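Local coordinates for biliverdin reductase (Synechocystis sp., PDB 5B3T), which probably reduces the open-chain tetrapyrrole biliverdin to bilirubin during heme breakdown, drawing its electrons from the nicotinamide cofactor NADPH, at residues T82-H87 / E104-L109; Q145-I150 / F251-D256; A219-A224 / E242-N247; A25-E30 / S282-F287. One frame throughout, in Å; residues are numbered along the deposited sequence.

Contact 1: T82-H87 / E104-L109; sequences TINQLH and EYPLAL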
# COMPACT_ATOMS: atom_id res chain seq x y z
N THR A 82 4.08 8.51 1.70
CA THR A 82 4.24 9.70 0.88
C THR A 82 4.38 9.30 -0.59
O THR A 82 3.79 8.30 -1.03
CB THR A 82 5.45 10.52 1.38
OG1 THR A 82 5.61 11.72 0.61
CG2 THR A 82 6.75 9.70 1.33
N ILE A 83 5.12 10.10 -1.36
CA ILE A 83 5.33 9.85 -2.78
C ILE A 83 5.96 8.47 -2.98
O ILE A 83 6.94 8.12 -2.31
CB ILE A 83 6.22 10.96 -3.36
CG1 ILE A 83 5.49 12.31 -3.31
CG2 ILE A 83 6.67 10.61 -4.75
CD1 ILE A 83 6.38 13.52 -3.60
N ASN A 84 5.45 7.72 -3.93
CA ASN A 84 5.83 6.32 -4.14
C ASN A 84 7.34 6.16 -4.24
O ASN A 84 7.94 5.30 -3.57
CB ASN A 84 5.16 5.77 -5.40
CG ASN A 84 3.69 5.47 -5.20
OD1 ASN A 84 3.20 5.43 -4.07
ND2 ASN A 84 2.98 5.23 -6.30
N GLN A 85 7.99 6.97 -5.08
CA GLN A 85 9.41 6.78 -5.37
C GLN A 85 10.27 6.95 -4.12
O GLN A 85 11.35 6.35 -4.04
CB GLN A 85 9.85 7.76 -6.46
CG GLN A 85 11.27 7.56 -6.95
CD GLN A 85 11.67 8.55 -8.03
OE1 GLN A 85 11.23 9.71 -8.02
NE2 GLN A 85 12.50 8.11 -8.97
N LEU A 86 9.82 7.73 -3.15
CA LEU A 86 10.65 8.11 -2.01
C LEU A 86 10.74 7.05 -0.92
O LEU A 86 11.63 7.14 -0.07
CB LEU A 86 10.11 9.40 -1.38
CG LEU A 86 10.20 10.68 -2.22
CD1 LEU A 86 9.60 11.85 -1.45
CD2 LEU A 86 11.64 10.96 -2.59
N HIS A 87 9.86 6.04 -0.93
CA HIS A 87 9.69 5.20 0.26
C HIS A 87 10.97 4.44 0.61
O HIS A 87 11.37 4.39 1.77
CB HIS A 87 8.52 4.24 0.05
CG HIS A 87 7.20 4.84 0.39
ND1 HIS A 87 6.12 4.08 0.81
CD2 HIS A 87 6.77 6.12 0.39
CE1 HIS A 87 5.09 4.87 1.05
NE2 HIS A 87 5.46 6.12 0.80
N GLU A 104 3.46 2.61 4.91
CA GLU A 104 2.39 2.17 4.03
C GLU A 104 3.02 1.71 2.73
O GLU A 104 3.83 2.44 2.14
CB GLU A 104 1.39 3.30 3.78
CG GLU A 104 0.16 2.89 2.97
CD GLU A 104 -0.79 2.01 3.75
OE1 GLU A 104 -0.64 1.91 4.99
OE2 GLU A 104 -1.71 1.43 3.14
N TYR A 105 2.70 0.49 2.31
CA TYR A 105 3.25 -0.07 1.07
C TYR A 105 3.12 0.95 -0.06
O TYR A 105 2.09 1.61 -0.16
CB TYR A 105 2.54 -1.38 0.72
CG TYR A 105 3.21 -2.17 -0.37
CD1 TYR A 105 4.24 -3.05 -0.08
CD2 TYR A 105 2.83 -2.02 -1.70
CE1 TYR A 105 4.87 -3.77 -1.07
CE2 TYR A 105 3.45 -2.73 -2.70
CZ TYR A 105 4.47 -3.61 -2.39
OH TYR A 105 5.09 -4.32 -3.38
N PRO A 106 4.15 1.09 -0.91
CA PRO A 106 5.33 0.26 -1.19
C PRO A 106 6.45 0.28 -0.16
O PRO A 106 6.63 1.24 0.59
CB PRO A 106 5.84 0.85 -2.50
CG PRO A 106 5.52 2.29 -2.38
CD PRO A 106 4.19 2.36 -1.67
N LEU A 107 7.22 -0.81 -0.15
CA LEU A 107 8.42 -0.91 0.68
C LEU A 107 9.63 -0.31 -0.02
O LEU A 107 10.42 0.40 0.60
CB LEU A 107 8.67 -2.37 1.05
CG LEU A 107 10.05 -2.79 1.57
CD1 LEU A 107 10.39 -2.08 2.87
CD2 LEU A 107 10.09 -4.30 1.76
N ALA A 108 9.79 -0.58 -1.31
CA ALA A 108 10.95 -0.12 -2.07
C ALA A 108 10.65 -0.27 -3.56
O ALA A 108 9.60 -0.79 -3.95
CB ALA A 108 12.22 -0.88 -1.68
N LEU A 109 11.60 0.17 -4.39
CA LEU A 109 11.43 0.12 -5.83
C LEU A 109 11.77 -1.25 -6.41
O LEU A 109 11.25 -1.63 -7.46
CB LEU A 109 12.28 1.19 -6.50
CG LEU A 109 11.87 2.65 -6.27
CD1 LEU A 109 12.98 3.60 -6.69
CD2 LEU A 109 10.59 2.95 -7.04
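One firm bond grips NE2 of His87: Thr82 N donates to it at 2.9 Å along a nearly straight line (172°), close to the ring plane. At the other ring nitrogen, ND1 donates to Pro106 O at 2.9 Å, reaching a lone pair in the carbonyl plane, while Glu104 O lies beside the ring edge, 2.9 Å from His87 CE1. Together the two bonds fit a neutral ring with its proton on ND1. Histidine suits the place because its two opposed nitrogens can tie two backbone segments together. Its CG sits beside the backbone N (chi1 -85°), which turns the ring toward 104-109. Pro106 crosses the imidazole at about a right angle, with CD 3.6 Å from His87 ND1; a cis peptide bond precedes this proline. Asn84 OD1 comes up to the proline ring, 4.0 Å from Pro106 CD, while its ND2 is held by Phe178 O. An alanine at His87 would remove both ring nitrogens and would probably loosen the two loops from each other. Asn84, His87 and Tyr105 bind NADP(+) in the cofactor-bound enzyme, though here the site holds none. The contact thus joins two cofactor-binding loops that follow parallel strands of the Rossmann fold; Glu104-Tyr105-Pro106 probably corresponds to the Glu-Lys-Pro motif of Gfo/Idh/MocA enzymes.

Contact 2: Q145-I150 / F251-D256; sequences QNLGKI and FTLHGD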
# COMPACT_ATOMS: atom_id res chain seq x y z
N GLN A 145 -11.94 -13.26 5.06
CA GLN A 145 -12.93 -13.87 5.93
C GLN A 145 -13.94 -14.74 5.18
O GLN A 145 -14.69 -15.47 5.83
CB GLN A 145 -13.68 -12.78 6.70
CG GLN A 145 -12.92 -12.24 7.91
CD GLN A 145 -13.54 -10.97 8.45
OE1 GLN A 145 -14.74 -10.75 8.33
NE2 GLN A 145 -12.71 -10.12 9.06
N ASN A 146 -13.97 -14.68 3.85
CA ASN A 146 -14.99 -15.39 3.09
C ASN A 146 -14.45 -16.27 1.97
O ASN A 146 -15.24 -16.97 1.33
CB ASN A 146 -16.00 -14.39 2.49
CG ASN A 146 -16.89 -13.75 3.55
OD1 ASN A 146 -17.85 -14.36 4.01
ND2 ASN A 146 -16.56 -12.53 3.95
N LEU A 147 -13.14 -16.26 1.72
CA LEU A 147 -12.57 -17.13 0.70
C LEU A 147 -12.82 -18.60 1.01
O LEU A 147 -13.02 -19.41 0.09
CB LEU A 147 -11.08 -16.87 0.54
CG LEU A 147 -10.68 -15.88 -0.56
CD1 LEU A 147 -9.18 -15.64 -0.55
CD2 LEU A 147 -11.14 -16.39 -1.91
N GLY A 148 -12.83 -18.97 2.29
CA GLY A 148 -13.08 -20.35 2.67
C GLY A 148 -14.45 -20.86 2.27
O GLY A 148 -14.68 -22.07 2.31
N LYS A 149 -15.35 -19.96 1.88
CA LYS A 149 -16.72 -20.34 1.54
C LYS A 149 -16.91 -20.73 0.08
O LYS A 149 -17.92 -21.35 -0.25
CB LYS A 149 -17.68 -19.19 1.87
CG LYS A 149 -17.79 -18.83 3.34
CD LYS A 149 -18.81 -17.71 3.54
CE LYS A 149 -19.10 -17.45 5.01
NZ LYS A 149 -17.87 -17.13 5.78
N ILE A 150 -15.98 -20.38 -0.81
CA ILE A 150 -16.21 -20.51 -2.25
C ILE A 150 -15.37 -21.61 -2.88
O ILE A 150 -15.31 -21.70 -4.11
CB ILE A 150 -15.99 -19.17 -2.97
CG1 ILE A 150 -14.52 -18.75 -2.92
CG2 ILE A 150 -16.86 -18.09 -2.34
CD1 ILE A 150 -14.23 -17.49 -3.71
N PHE A 251 -13.55 -6.07 -7.72
CA PHE A 251 -12.71 -7.18 -7.25
C PHE A 251 -13.62 -8.40 -7.18
O PHE A 251 -14.43 -8.53 -6.26
CB PHE A 251 -12.08 -6.86 -5.90
CG PHE A 251 -10.84 -7.67 -5.60
CD1 PHE A 251 -10.60 -8.88 -6.24
CD2 PHE A 251 -9.91 -7.22 -4.67
CE1 PHE A 251 -9.46 -9.62 -5.97
CE2 PHE A 251 -8.77 -7.96 -4.40
CZ PHE A 251 -8.55 -9.16 -5.05
N THR A 252 -13.50 -9.29 -8.16
CA THR A 252 -14.34 -10.47 -8.28
C THR A 252 -13.47 -11.71 -8.22
O THR A 252 -12.42 -11.77 -8.86
CB THR A 252 -15.14 -10.44 -9.59
OG1 THR A 252 -15.94 -9.26 -9.63
CG2 THR A 252 -16.04 -11.67 -9.70
N LEU A 253 -13.91 -12.70 -7.44
CA LEU A 253 -13.22 -13.98 -7.33
C LEU A 253 -14.23 -15.10 -7.50
O LEU A 253 -15.21 -15.19 -6.75
CB LEU A 253 -12.50 -14.11 -5.98
CG LEU A 253 -11.49 -13.00 -5.63
CD1 LEU A 253 -12.15 -11.90 -4.79
CD2 LEU A 253 -10.26 -13.55 -4.93
N HIS A 254 -14.00 -15.96 -8.49
CA HIS A 254 -14.90 -17.07 -8.81
C HIS A 254 -14.30 -18.36 -8.28
O HIS A 254 -13.16 -18.71 -8.61
CB HIS A 254 -15.13 -17.18 -10.32
CG HIS A 254 -15.83 -16.00 -10.92
ND1 HIS A 254 -17.18 -15.78 -10.76
CD2 HIS A 254 -15.37 -15.00 -11.71
CE1 HIS A 254 -17.52 -14.68 -11.41
NE2 HIS A 254 -16.44 -14.19 -11.99
N GLY A 255 -15.07 -19.08 -7.46
CA GLY A 255 -14.68 -20.39 -6.98
C GLY A 255 -15.75 -21.42 -7.31
O GLY A 255 -16.89 -21.04 -7.58
N ASP A 256 -15.41 -22.71 -7.28
CA ASP A 256 -16.41 -23.69 -7.68
C ASP A 256 -17.51 -23.89 -6.63
O ASP A 256 -18.44 -24.66 -6.89
CB ASP A 256 -15.75 -25.04 -8.02
CG ASP A 256 -14.96 -25.63 -6.86
OD1 ASP A 256 -15.08 -25.15 -5.72
OD2 ASP A 256 -14.20 -26.59 -7.11
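In the C-terminal alpha/beta domain, the turn that leaves helix 137-146 packs against the end of strand 248-255 in the large mixed sheet. A short 3-10 turn makes the bend: Lys149 N bonds to Asn146 O, and Ile150 N to Leu147 O, so that Leu147 and Ile150 both come round to the strand. Leucine and isoleucine suit these buried positions, where branched apolar chains fill the space between turn and sheet. Leu147 meets Leu253 methyl to methyl, CD2 to CD2 at 4.2 Å, and the same pair is flanked by Phe196 of helix 193-196. Ile150 uses the far tip of its chain. Its CG1 takes the crowded position between the backbone N and the carbonyl carbon (chi1 67°), and from there the extended chain carries CD1 to 3.9 Å from Leu253 O and 4.4 Å from Leu253 CB. On the sheet, Ile150 also touches Leu260 and Leu269 of the next two strands. Asp256 OD1 bonds to Glu152 N just beyond the turn, adding a polar tie. Where the strand ends, the backbones themselves come together, the CA atoms of Ile150 and Gly255 being 5.0 Å apart. Glycine is the residue that fits such closeness, because a beta carbon at this point would lie only 2.1 Å from Ile150 O. What glycine allows instead is a CA-H...O contact, with Gly255 CA 3.2 Å from Ile150 O and an angle of 132° at the hydrogen.

Contact 3: A219-A224 / E242-N247; sequences ACLATA and EVFHQN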
# COMPACT_ATOMS: atom_id res chain seq x y z
N ALA A 219 -2.59 9.74 -19.26
CA ALA A 219 -3.37 8.53 -19.04
C ALA A 219 -2.42 7.35 -19.06
O ALA A 219 -1.36 7.39 -19.69
CB ALA A 219 -4.46 8.35 -20.11
N CYS A 220 -2.80 6.29 -18.35
CA CYS A 220 -2.08 5.04 -18.39
C CYS A 220 -3.07 3.89 -18.31
O CYS A 220 -4.12 4.00 -17.67
CB CYS A 220 -1.05 4.92 -17.25
SG CYS A 220 -1.74 4.72 -15.59
N LEU A 221 -2.74 2.80 -18.99
CA LEU A 221 -3.49 1.56 -18.90
C LEU A 221 -2.50 0.42 -18.75
O LEU A 221 -1.70 0.17 -19.66
CB LEU A 221 -4.37 1.33 -20.14
CG LEU A 221 -5.07 -0.03 -20.18
CD1 LEU A 221 -5.96 -0.22 -18.96
CD2 LEU A 221 -5.87 -0.19 -21.46
N ALA A 222 -2.52 -0.24 -17.60
CA ALA A 222 -1.60 -1.33 -17.30
C ALA A 222 -2.41 -2.58 -16.99
O ALA A 222 -3.33 -2.54 -16.16
CB ALA A 222 -0.68 -0.98 -16.14
N THR A 223 -2.07 -3.68 -17.66
CA THR A 223 -2.80 -4.93 -17.53
C THR A 223 -1.82 -6.04 -17.22
O THR A 223 -0.77 -6.15 -17.86
CB THR A 223 -3.56 -5.25 -18.82
OG1 THR A 223 -2.65 -5.25 -19.93
CG2 THR A 223 -4.65 -4.22 -19.07
N ALA A 224 -2.15 -6.87 -16.23
CA ALA A 224 -1.34 -8.02 -15.87
C ALA A 224 -2.24 -9.24 -15.77
O ALA A 224 -3.27 -9.20 -15.10
CB ALA A 224 -0.60 -7.80 -14.54
N GLU A 242 -7.12 10.77 -18.87
CA GLU A 242 -8.06 11.54 -19.67
C GLU A 242 -8.85 10.70 -20.67
O GLU A 242 -9.89 11.16 -21.15
CB GLU A 242 -7.31 12.65 -20.41
CG GLU A 242 -6.82 13.77 -19.49
CD GLU A 242 -5.92 14.77 -20.19
OE1 GLU A 242 -5.77 14.68 -21.43
OE2 GLU A 242 -5.38 15.66 -19.51
N VAL A 243 -8.40 9.48 -20.98
CA VAL A 243 -9.05 8.69 -22.03
C VAL A 243 -10.16 7.78 -21.51
O VAL A 243 -10.85 7.15 -22.32
CB VAL A 243 -8.02 7.82 -22.80
CG1 VAL A 243 -6.94 8.70 -23.39
CG2 VAL A 243 -7.43 6.76 -21.88
N PHE A 244 -10.35 7.70 -20.20
CA PHE A 244 -11.29 6.76 -19.60
C PHE A 244 -12.61 7.47 -19.31
O PHE A 244 -12.65 8.41 -18.52
CB PHE A 244 -10.72 6.15 -18.33
CG PHE A 244 -9.52 5.28 -18.56
CD1 PHE A 244 -9.67 3.96 -18.96
CD2 PHE A 244 -8.24 5.78 -18.40
CE1 PHE A 244 -8.57 3.16 -19.19
CE2 PHE A 244 -7.13 4.99 -18.62
CZ PHE A 244 -7.29 3.67 -19.02
N HIS A 245 -13.69 7.00 -19.95
CA HIS A 245 -15.00 7.60 -19.78
C HIS A 245 -15.92 6.82 -18.86
O HIS A 245 -17.03 7.28 -18.58
CB HIS A 245 -15.68 7.78 -21.15
CG HIS A 245 -15.16 8.95 -21.93
ND1 HIS A 245 -14.02 8.88 -22.71
CD2 HIS A 245 -15.61 10.22 -22.03
CE1 HIS A 245 -13.80 10.06 -23.26
NE2 HIS A 245 -14.75 10.89 -22.87
N GLN A 246 -15.50 5.65 -18.38
CA GLN A 246 -16.28 4.88 -17.41
C GLN A 246 -15.35 4.37 -16.32
O GLN A 246 -14.37 3.67 -16.61
CB GLN A 246 -17.01 3.71 -18.08
CG GLN A 246 -18.03 3.04 -17.16
CD GLN A 246 -18.32 1.61 -17.55
OE1 GLN A 246 -17.42 0.84 -17.88
NE2 GLN A 246 -19.60 1.23 -17.51
N ASN A 247 -15.66 4.72 -15.08
CA ASN A 247 -14.88 4.26 -13.94
C ASN A 247 -15.25 2.83 -13.56
O ASN A 247 -16.34 2.34 -13.88
CB ASN A 247 -15.08 5.19 -12.74
CG ASN A 247 -14.48 6.56 -12.96
OD1 ASN A 247 -13.85 6.81 -13.98
ND2 ASN A 247 -14.66 7.45 -11.99
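Val243 lays its CG2 over one face of the Phe244 ring, 3.6 Å above the plane and displaced toward the rim, so that these neighbours form one apolar patch facing strand 217-228. The patch belongs to the mixed sheet of the C-terminal domain: 242-247 is the loop that leaves strand 233-241, the antiparallel neighbour of 217-228, on its way to strand 248-255. Residues on one side of the strand receive it. Ala219 points its methyl at the loop, with CB 3.8 Å from Val243 CG2 and equally 3.8 Å from Glu242 N; alanine suits this spot, since the loop backbone comes close and a methyl already makes the contact. The valine branch that touches it, CG2, stands between the backbone N and the carbonyl carbon. Leu221, two residues along the strand, faces the same way and crosses the phenylalanine at about a right angle. Phe244 also touches Ile161 of strand 153-163, so its ring lies between residues of two strands that flank 233-241. Glu242, at the start of the loop, turns its carboxylate elsewhere, to a salt bridge with Arg218 and to Ala167 N. A flat, hydrogen-rimmed ring serves well here because its edge can meet both a methylene and a carbonyl: Phe244 CZ lies 3.9 Å from Leu221 CB, and CE2 comes to 3.3 Å from Cys220 O.

Contact 4: A25-E30 / S282-F287; sequences AQRRAE and SRRGLF. With PO4 (phosphate ion), chain C.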
# COMPACT_ATOMS: atom_id res chain seq x y z
N ALA A 25 -1.22 8.67 6.54
CA ALA A 25 -0.57 9.51 7.54
C ALA A 25 -1.58 10.06 8.54
O ALA A 25 -1.30 10.12 9.74
CB ALA A 25 0.17 10.66 6.85
N GLN A 26 -2.77 10.45 8.07
CA GLN A 26 -3.77 11.01 8.96
C GLN A 26 -4.30 9.96 9.94
O GLN A 26 -4.45 10.23 11.13
CB GLN A 26 -4.91 11.62 8.15
CG GLN A 26 -4.51 12.87 7.37
CD GLN A 26 -5.56 13.31 6.37
OE1 GLN A 26 -6.76 13.17 6.60
NE2 GLN A 26 -5.11 13.85 5.24
N ARG A 27 -4.59 8.75 9.44
CA ARG A 27 -5.06 7.69 10.32
C ARG A 27 -4.02 7.33 11.37
O ARG A 27 -4.35 7.14 12.55
CB ARG A 27 -5.43 6.45 9.50
CG ARG A 27 -6.62 6.65 8.58
CD ARG A 27 -7.81 7.20 9.35
NE ARG A 27 -9.04 7.17 8.58
CZ ARG A 27 -10.13 7.88 8.88
NH1 ARG A 27 -10.12 8.68 9.94
NH2 ARG A 27 -11.21 7.79 8.13
N ARG A 28 -2.75 7.23 10.97
CA ARG A 28 -1.69 6.96 11.93
C ARG A 28 -1.58 8.09 12.95
O ARG A 28 -1.44 7.85 14.15
CB ARG A 28 -0.35 6.77 11.21
CG ARG A 28 -0.32 5.59 10.24
CD ARG A 28 -0.15 4.26 10.95
NE ARG A 28 0.09 3.18 10.00
CZ ARG A 28 0.24 1.91 10.33
NH1 ARG A 28 0.18 1.54 11.61
NH2 ARG A 28 0.46 0.99 9.40
N ALA A 29 -1.64 9.34 12.47
CA ALA A 29 -1.52 10.48 13.37
C ALA A 29 -2.65 10.50 14.40
O ALA A 29 -2.42 10.82 15.57
CB ALA A 29 -1.53 11.78 12.57
N GLU A 30 -3.86 10.14 13.98
CA GLU A 30 -4.99 10.14 14.91
C GLU A 30 -4.76 9.17 16.07
O GLU A 30 -5.03 9.51 17.22
CB GLU A 30 -6.28 9.79 14.16
CG GLU A 30 -6.76 10.89 13.21
CD GLU A 30 -7.90 10.44 12.31
OE1 GLU A 30 -8.11 9.21 12.18
OE2 GLU A 30 -8.58 11.31 11.74
N SER A 282 -14.07 -0.92 8.50
CA SER A 282 -13.42 0.35 8.18
C SER A 282 -11.91 0.19 8.12
O SER A 282 -11.31 -0.62 8.84
CB SER A 282 -13.78 1.41 9.22
OG SER A 282 -13.18 1.11 10.47
N ARG A 283 -11.29 0.98 7.23
CA ARG A 283 -9.83 1.07 7.22
C ARG A 283 -9.32 1.75 8.48
O ARG A 283 -8.20 1.45 8.94
CB ARG A 283 -9.36 1.82 5.98
CG ARG A 283 -9.62 1.10 4.67
CD ARG A 283 -9.37 2.03 3.50
NE ARG A 283 -10.25 3.20 3.57
CZ ARG A 283 -10.13 4.27 2.79
NH1 ARG A 283 -9.16 4.33 1.89
NH2 ARG A 283 -10.97 5.28 2.92
N ARG A 284 -10.11 2.66 9.05
CA ARG A 284 -9.73 3.31 10.30
C ARG A 284 -9.49 2.28 11.40
O ARG A 284 -8.50 2.36 12.13
CB ARG A 284 -10.82 4.30 10.72
CG ARG A 284 -10.63 4.89 12.11
CD ARG A 284 -11.96 5.39 12.64
NE ARG A 284 -12.64 6.22 11.66
CZ ARG A 284 -12.47 7.54 11.55
NH1 ARG A 284 -11.64 8.17 12.38
NH2 ARG A 284 -13.12 8.22 10.62
N GLY A 285 -10.40 1.32 11.54
CA GLY A 285 -10.22 0.29 12.55
C GLY A 285 -8.99 -0.55 12.30
O GLY A 285 -8.28 -0.91 13.25
N LEU A 286 -8.70 -0.87 11.04
CA LEU A 286 -7.53 -1.68 10.72
C LEU A 286 -6.24 -0.91 10.96
O LEU A 286 -5.25 -1.48 11.43
CB LEU A 286 -7.61 -2.18 9.28
CG LEU A 286 -8.72 -3.19 8.98
CD1 LEU A 286 -8.93 -3.31 7.48
CD2 LEU A 286 -8.40 -4.54 9.59
N PHE A 287 -6.23 0.39 10.63
CA PHE A 287 -5.05 1.20 10.93
C PHE A 287 -4.82 1.30 12.44
O PHE A 287 -3.68 1.26 12.90
CB PHE A 287 -5.20 2.60 10.33
CG PHE A 287 -4.59 2.75 8.97
CD1 PHE A 287 -3.22 2.64 8.79
CD2 PHE A 287 -5.39 3.00 7.86
CE1 PHE A 287 -2.66 2.77 7.53
CE2 PHE A 287 -4.83 3.14 6.60
CZ PHE A 287 -3.46 3.02 6.44
P PO4 C . -12.81 4.22 6.13
O1 PO4 C . -14.30 4.41 5.94
O2 PO4 C . -12.48 4.10 7.60
O3 PO4 C . -12.38 2.96 5.42
O4 PO4 C . -12.08 5.41 5.55
O HOH W 1 -6.80 4.65 12.48
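Helices 25-30 and 283-287 cross at -57° with their axes 9.7 Å apart, closest in backbone at Arg27 and Arg284. The contact brings a helix from the C-terminal part of the chain, 283-300, onto helix 23-34, which follows the Gly-rich turn of the Rossmann fold. Arg27 CB rests on Phe287, 3.8 Å from its CD2, while arginine's long chain, bent at chi2, carries the guanidinium on to Arg284; its NE bonds within its own helix to Tyr23 OH. Arg27 NH1 comes over one face of the Arg284 guanidinium, 2.9 Å from Arg284 NH1, the planes 60° apart; both are donors, so this is a like-charge approach and not a bond. Glu30 probably eases it: its OE1 receives Arg27 NH1 at 3.1 Å on the syn lone pair and adds a long salt bridge to Arg284. An alanine at Arg27 would keep the CB contact but lose the guanidinium and its Tyr23 bond, and would probably leave Glu30 less well held. A phosphate, probably from the crystallisation liquor, is bound by Arg283 N, NE and NH2, Arg284 N and Tyr23 OH. Arg28, salt-bridged to Asp290, lays a guanidinium face on the edge of the buried Phe287 ring, with NE 3.6 Å from Phe287 CD1.

How the contacts relate
Contact 1 lies within the Rossmann domain and contacts 2 and 3 within the C-terminal domain, while contact 4 joins helix 23-34 to a helix from the C-terminal part of the chain. Along the chain, contact 4 begins first and closes last, enclosing the other three; contact 1 is complete before contact 2 opens, and contact 3 falls between the two halves of contact 2. Contacts 1 and 4, with centres 18 Å apart, touch directly through Glu104 and Phe287, which links the cofactor-binding loops to the packing of helix 23-34 on helix 283-300. Contacts 2 and 3 reach the same mixed sheet, their centres about 27 Å apart. The early and late parts of the chain are thus brought together beside the NADP(+) site.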